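Local coordinates for N5-carboxyaminoimidazole ribonucleotide synthetase (PDB 3QFF), which probably catalyses the ATP-dependent carboxylation of 5-aminoimidazole ribonucleotide with bicarbonate to N5-carboxyaminoimidazole ribonucleotide in purine biosynthesis, at residues A[15-29]-A[72-86]. Numbering follows the deposited sequence.
Sequences KTIGIIGGGQLGRMM and LAEISDVVTYEFENI
The carbonyl oxygen of Ile-20 accepts two backbone bonds, 2.8 Å from Glu-82 N and 3.0 Å from Phe-83 N, which fasten the ends of two neighbouring parallel strands just where 16-20 gives way to the glycine turn of a Rossmann-like fold. Gly-21, Gly-23 and Gly-26 fit the GxGxxG pattern of that fold, although the bound ADP lies well away, about 13 Å from the side chain of Leu-25. Here the start of helix 24-35 receives a carboxylate: Gly-23 N meets Glu-82 OE1 on its syn side at 2.7 Å, while Gly-26 N reaches OE2 of Glu-82 from above the carboxylate plane, at 2.9 Å. The helix's N-terminal end would favour the negative charge. Glycine suits position 21, where a phi of 110° would press a side chain against the carbonyl before it, and position 23, close against the Glu-82 carboxylate. Gly-22 N is hydrogen-bonded to Asp-44 OD2, outside the two segments.

Gly-18 N to Val-78 O, Thr-80 N to Gly-18 O and Ile-20 N to Thr-80 O join strands 16-20 and 78-81 as a parallel ladder. The hydroxyl of Ser-76, which a bond to Leu-72 O holds at the end of helix 66-74, lies against Gly-18; OG of Ser-76 sits 3.3 Å from Gly-18 CA, too near for any side chain there. On the same face, Ile-20 packs between strand 78-81 and helix 66-74: CG1, anti to its carbonyl carbon (chi1 -57°), meets Leu-72 CD2 at 3.6 Å, and CD1 reaches Val-79 and Ile-86. Branched Ile-17 and Val-78 lie side by side on the other face, where helix 294-303 packs against Ile-17. At the beginning of strand 16-20, Asp-77 N binds Thr-16 O, and Asp-77 OD2, met on the anti side, takes an almost straight bond (173°) from Thr-16 N at 2.9 Å.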
loop_
_atom_site.group_PDB
_atom_site.type_symbol
_atom_site.label_atom_id
_atom_site.label_comp_id
_atom_site.label_asym_id
_atom_site.label_seq_id
_atom_site.Cartn_x
_atom_site.Cartn_y
_atom_site.Cartn_z
ATOM N N LYS A 15 -7.889 -13.812 10.198
ATOM C CA LYS A 15 -6.989 -14.564 11.076
ATOM C C LYS A 15 -5.771 -13.716 11.432
ATOM O O LYS A 15 -5.548 -12.660 10.837
ATOM C CB LYS A 15 -6.535 -15.866 10.406
ATOM C CG LYS A 15 -7.653 -16.846 10.047
ATOM C CD LYS A 15 -8.281 -17.501 11.282
ATOM C CE LYS A 15 -9.060 -18.756 10.887
ATOM N NZ LYS A 15 -10.114 -18.405 9.886
ATOM N N THR A 16 -4.971 -14.212 12.374
ATOM C CA THR A 16 -3.782 -13.523 12.860
ATOM C C THR A 16 -2.517 -14.093 12.224
ATOM O O THR A 16 -2.254 -15.312 12.279
ATOM C CB THR A 16 -3.659 -13.629 14.410
ATOM O OG1 THR A 16 -4.853 -13.126 15.023
ATOM C CG2 THR A 16 -2.442 -12.866 14.936
ATOM N N ILE A 17 -1.735 -13.197 11.641
ATOM C CA ILE A 17 -0.398 -13.528 11.205
ATOM C C ILE A 17 0.607 -13.062 12.257
ATOM O O ILE A 17 0.646 -11.872 12.630
ATOM C CB ILE A 17 -0.075 -12.896 9.830
ATOM C CG1 ILE A 17 -1.095 -13.369 8.783
ATOM C CG2 ILE A 17 1.366 -13.236 9.433
ATOM C CD1 ILE A 17 -1.035 -12.608 7.458
ATOM N N GLY A 18 1.412 -14.007 12.722
ATOM C CA GLY A 18 2.462 -13.753 13.697
ATOM C C GLY A 18 3.818 -13.643 13.031
ATOM O O GLY A 18 4.209 -14.506 12.234
ATOM N N ILE A 19 4.542 -12.588 13.377
ATOM C CA ILE A 19 5.826 -12.293 12.756
ATOM C C ILE A 19 6.944 -12.309 13.805
ATOM O O ILE A 19 6.860 -11.627 14.834
ATOM C CB ILE A 19 5.805 -10.913 12.041
ATOM C CG1 ILE A 19 4.647 -10.852 11.021
ATOM C CG2 ILE A 19 7.180 -10.627 11.391
ATOM C CD1 ILE A 19 4.443 -9.484 10.343
ATOM N N ILE A 20 7.979 -13.103 13.540
ATOM C CA ILE A 20 9.172 -13.111 14.379
ATOM C C ILE A 20 10.173 -12.075 13.845
ATOM O O ILE A 20 10.792 -12.264 12.794
ATOM C CB ILE A 20 9.816 -14.514 14.477
ATOM C CG1 ILE A 20 8.799 -15.538 15.001
ATOM C CG2 ILE A 20 11.091 -14.484 15.366
ATOM C CD1 ILE A 20 9.240 -16.964 14.866
ATOM N N GLY A 21 10.325 -10.997 14.597
ATOM C CA GLY A 21 11.195 -9.896 14.222
ATOM C C GLY A 21 10.337 -8.701 13.871
ATOM O O GLY A 21 9.429 -8.812 13.052
ATOM N N GLY A 22 10.615 -7.560 14.496
ATOM C CA GLY A 22 9.736 -6.403 14.377
ATOM C C GLY A 22 10.342 -5.207 13.683
ATOM O O GLY A 22 9.884 -4.085 13.901
ATOM N N GLY A 23 11.375 -5.441 12.867
ATOM C CA GLY A 23 12.017 -4.388 12.089
ATOM C C GLY A 23 11.182 -3.982 10.868
ATOM O O GLY A 23 10.009 -4.330 10.750
ATOM N N GLN A 24 11.785 -3.251 9.947
ATOM C CA GLN A 24 11.016 -2.684 8.833
ATOM C C GLN A 24 10.375 -3.739 7.917
ATOM O O GLN A 24 9.330 -3.502 7.338
ATOM C CB GLN A 24 11.863 -1.704 8.021
ATOM C CG GLN A 24 13.081 -2.301 7.333
ATOM C CD GLN A 24 14.340 -2.297 8.195
ATOM O OE1 GLN A 24 14.277 -2.223 9.422
ATOM N NE2 GLN A 24 15.497 -2.414 7.543
ATOM N N LEU A 25 11.000 -4.899 7.781
ATOM C CA LEU A 25 10.445 -5.936 6.911
ATOM C C LEU A 25 9.166 -6.476 7.516
ATOM O O LEU A 25 8.196 -6.708 6.805
ATOM C CB LEU A 25 11.458 -7.064 6.677
ATOM C CG LEU A 25 12.797 -6.626 6.074
ATOM C CD1 LEU A 25 13.691 -7.846 5.899
ATOM C CD2 LEU A 25 12.610 -5.890 4.724
ATOM N N GLY A 26 9.182 -6.670 8.833
ATOM C CA GLY A 26 7.970 -6.967 9.587
ATOM C C GLY A 26 6.887 -5.901 9.443
ATOM O O GLY A 26 5.728 -6.233 9.203
ATOM N N ARG A 27 7.242 -4.631 9.596
ATOM C CA ARG A 27 6.260 -3.550 9.469
ATOM C C ARG A 27 5.594 -3.549 8.087
ATOM O O ARG A 27 4.373 -3.440 7.973
ATOM C CB ARG A 27 6.932 -2.200 9.726
ATOM C CG ARG A 27 6.034 -0.969 9.504
ATOM C CD ARG A 27 6.913 0.276 9.592
ATOM N NE ARG A 27 6.199 1.548 9.457
ATOM C CZ ARG A 27 5.709 2.259 10.473
ATOM N NH1 ARG A 27 5.791 1.806 11.718
ATOM N NH2 ARG A 27 5.108 3.428 10.237
ATOM N N MET A 28 6.402 -3.683 7.046
ATOM C CA MET A 28 5.866 -3.680 5.687
ATOM C C MET A 28 5.029 -4.922 5.336
ATOM O O MET A 28 4.024 -4.804 4.623
ATOM C CB MET A 28 6.977 -3.419 4.675
ATOM C CG MET A 28 7.398 -1.952 4.691
ATOM S SD MET A 28 8.751 -1.563 3.583
ATOM C CE MET A 28 10.184 -2.268 4.408
ATOM N N MET A 29 5.405 -6.087 5.860
ATOM C CA MET A 29 4.557 -7.296 5.728
ATOM C C MET A 29 3.210 -7.005 6.401
ATOM O O MET A 29 2.135 -7.347 5.892
ATOM C CB MET A 29 5.186 -8.494 6.471
ATOM C CG MET A 29 6.336 -9.238 5.782
ATOM S SD MET A 29 6.908 -10.585 6.890
ATOM C CE MET A 29 8.393 -11.159 6.062
ATOM N N LEU A 72 3.677 -16.562 20.963
ATOM C CA LEU A 72 3.364 -16.028 19.629
ATOM C C LEU A 72 2.650 -17.062 18.775
ATOM O O LEU A 72 1.631 -16.762 18.144
ATOM C CB LEU A 72 4.640 -15.560 18.905
ATOM C CG LEU A 72 4.472 -14.982 17.492
ATOM C CD1 LEU A 72 3.758 -13.619 17.543
ATOM C CD2 LEU A 72 5.836 -14.823 16.856
ATOM N N ALA A 73 3.178 -18.279 18.761
ATOM C CA ALA A 73 2.596 -19.338 17.949
ATOM C C ALA A 73 1.169 -19.641 18.382
ATOM O O ALA A 73 0.288 -19.812 17.533
ATOM C CB ALA A 73 3.465 -20.595 18.004
ATOM N N GLU A 74 0.959 -19.674 19.703
ATOM C CA GLU A 74 -0.334 -19.989 20.337
ATOM C C GLU A 74 -1.475 -19.078 19.933
ATOM O O GLU A 74 -2.644 -19.461 20.040
ATOM C CB GLU A 74 -0.226 -19.823 21.854
ATOM C CG GLU A 74 0.386 -20.958 22.594
ATOM C CD GLU A 74 0.378 -20.710 24.091
ATOM O OE1 GLU A 74 0.446 -21.702 24.827
ATOM O OE2 GLU A 74 0.286 -19.532 24.529
ATOM N N ILE A 75 -1.142 -17.856 19.542
ATOM C CA ILE A 75 -2.159 -16.871 19.196
ATOM C C ILE A 75 -2.152 -16.511 17.711
ATOM O O ILE A 75 -2.881 -15.612 17.278
ATOM C CB ILE A 75 -2.010 -15.617 20.053
ATOM C CG1 ILE A 75 -0.711 -14.882 19.670
ATOM C CG2 ILE A 75 -2.086 -16.006 21.543
ATOM C CD1 ILE A 75 -0.436 -13.630 20.432
ATOM N N SER A 76 -1.346 -17.235 16.938
ATOM C CA SER A 76 -1.198 -16.990 15.499
ATOM C C SER A 76 -1.754 -18.149 14.674
ATOM O O SER A 76 -1.504 -19.308 14.980
ATOM C CB SER A 76 0.288 -16.822 15.154
ATOM O OG SER A 76 0.827 -15.687 15.800
ATOM N N ASP A 77 -2.490 -17.826 13.612
ATOM C CA ASP A 77 -2.967 -18.823 12.654
ATOM C C ASP A 77 -1.907 -19.227 11.631
ATOM O O ASP A 77 -1.955 -20.333 11.074
ATOM C CB ASP A 77 -4.230 -18.301 11.985
ATOM C CG ASP A 77 -5.326 -18.019 13.012
ATOM O OD1 ASP A 77 -6.049 -18.981 13.379
ATOM O OD2 ASP A 77 -5.426 -16.862 13.480
ATOM N N VAL A 78 -0.951 -18.331 11.398
ATOM C CA VAL A 78 0.217 -18.623 10.560
ATOM C C VAL A 78 1.377 -17.813 11.117
ATOM O O VAL A 78 1.188 -16.676 11.577
ATOM C CB VAL A 78 -0.036 -18.345 9.029
ATOM C CG1 VAL A 78 -0.412 -16.886 8.762
ATOM C CG2 VAL A 78 1.184 -18.770 8.163
ATOM N N VAL A 79 2.564 -18.407 11.110
ATOM C CA VAL A 79 3.777 -17.735 11.585
ATOM C C VAL A 79 4.776 -17.544 10.428
ATOM O O VAL A 79 5.015 -18.463 9.643
ATOM C CB VAL A 79 4.427 -18.516 12.767
ATOM C CG1 VAL A 79 5.712 -17.826 13.275
ATOM C CG2 VAL A 79 3.425 -18.672 13.931
ATOM N N THR A 80 5.344 -16.347 10.333
ATOM C CA THR A 80 6.448 -16.072 9.424
ATOM C C THR A 80 7.529 -15.325 10.204
ATOM O O THR A 80 7.339 -14.977 11.377
ATOM C CB THR A 80 5.977 -15.292 8.135
ATOM O OG1 THR A 80 7.089 -15.077 7.255
ATOM C CG2 THR A 80 5.354 -13.945 8.497
ATOM N N TYR A 81 8.672 -15.100 9.570
ATOM C CA TYR A 81 9.788 -14.435 10.241
ATOM C C TYR A 81 10.412 -13.366 9.363
ATOM O O TYR A 81 10.458 -13.496 8.134
ATOM C CB TYR A 81 10.873 -15.464 10.596
ATOM C CG TYR A 81 11.364 -16.207 9.369
ATOM C CD1 TYR A 81 10.802 -17.430 8.995
ATOM C CD2 TYR A 81 12.351 -15.654 8.551
ATOM C CE1 TYR A 81 11.238 -18.099 7.836
ATOM C CE2 TYR A 81 12.783 -16.303 7.401
ATOM C CZ TYR A 81 12.230 -17.516 7.052
ATOM O OH TYR A 81 12.671 -18.133 5.912
ATOM N N GLU A 82 10.923 -12.326 10.016
ATOM C CA GLU A 82 11.856 -11.385 9.404
ATOM C C GLU A 82 13.255 -11.716 9.921
ATOM O O GLU A 82 14.243 -11.669 9.175
ATOM C CB GLU A 82 11.489 -9.950 9.793
ATOM C CG GLU A 82 12.717 -9.047 9.985
ATOM C CD GLU A 82 12.386 -7.744 10.646
ATOM O OE1 GLU A 82 12.713 -7.585 11.842
ATOM O OE2 GLU A 82 11.811 -6.880 9.962
ATOM N N PHE A 83 13.328 -12.044 11.210
ATOM C CA PHE A 83 14.593 -12.384 11.842
ATOM C C PHE A 83 14.961 -13.805 11.444
ATOM O O PHE A 83 14.153 -14.723 11.576
ATOM C CB PHE A 83 14.507 -12.233 13.359
ATOM C CG PHE A 83 15.787 -12.594 14.077
ATOM C CD1 PHE A 83 15.872 -13.777 14.823
ATOM C CD2 PHE A 83 16.911 -11.768 13.985
ATOM C CE1 PHE A 83 17.062 -14.126 15.487
ATOM C CE2 PHE A 83 18.109 -12.110 14.645
ATOM C CZ PHE A 83 18.177 -13.292 15.398
ATOM N N GLU A 84 16.178 -13.962 10.930
ATOM C CA GLU A 84 16.602 -15.208 10.300
ATOM C C GLU A 84 17.352 -16.160 11.237
ATOM O O GLU A 84 17.318 -17.380 11.039
ATOM C CB GLU A 84 17.467 -14.915 9.078
ATOM C CG GLU A 84 16.702 -14.389 7.879
ATOM C CD GLU A 84 17.627 -13.809 6.832
ATOM O OE1 GLU A 84 17.759 -14.422 5.760
ATOM O OE2 GLU A 84 18.229 -12.742 7.080
ATOM N N ASN A 85 18.011 -15.611 12.254
ATOM C CA ASN A 85 18.877 -16.416 13.106
ATOM C C ASN A 85 18.132 -17.102 14.262
ATOM O O ASN A 85 18.581 -17.087 15.399
ATOM C CB ASN A 85 20.091 -15.601 13.592
ATOM C CG ASN A 85 21.203 -16.486 14.156
ATOM O OD1 ASN A 85 21.494 -17.561 13.623
ATOM N ND2 ASN A 85 21.817 -16.042 15.255
ATOM N N ILE A 86 16.988 -17.704 13.944
ATOM C CA ILE A 86 16.207 -18.475 14.906
ATOM C C ILE A 86 16.932 -19.810 15.096
ATOM O O ILE A 86 17.299 -20.454 14.116
ATOM C CB ILE A 86 14.769 -18.726 14.386
ATOM C CG1 ILE A 86 14.065 -17.400 14.044
ATOM C CG2 ILE A 86 13.948 -19.545 15.403
ATOM C CD1 ILE A 86 12.747 -17.589 13.268
HETATM O O HOH W 1 -4.867 -13.654 17.608
#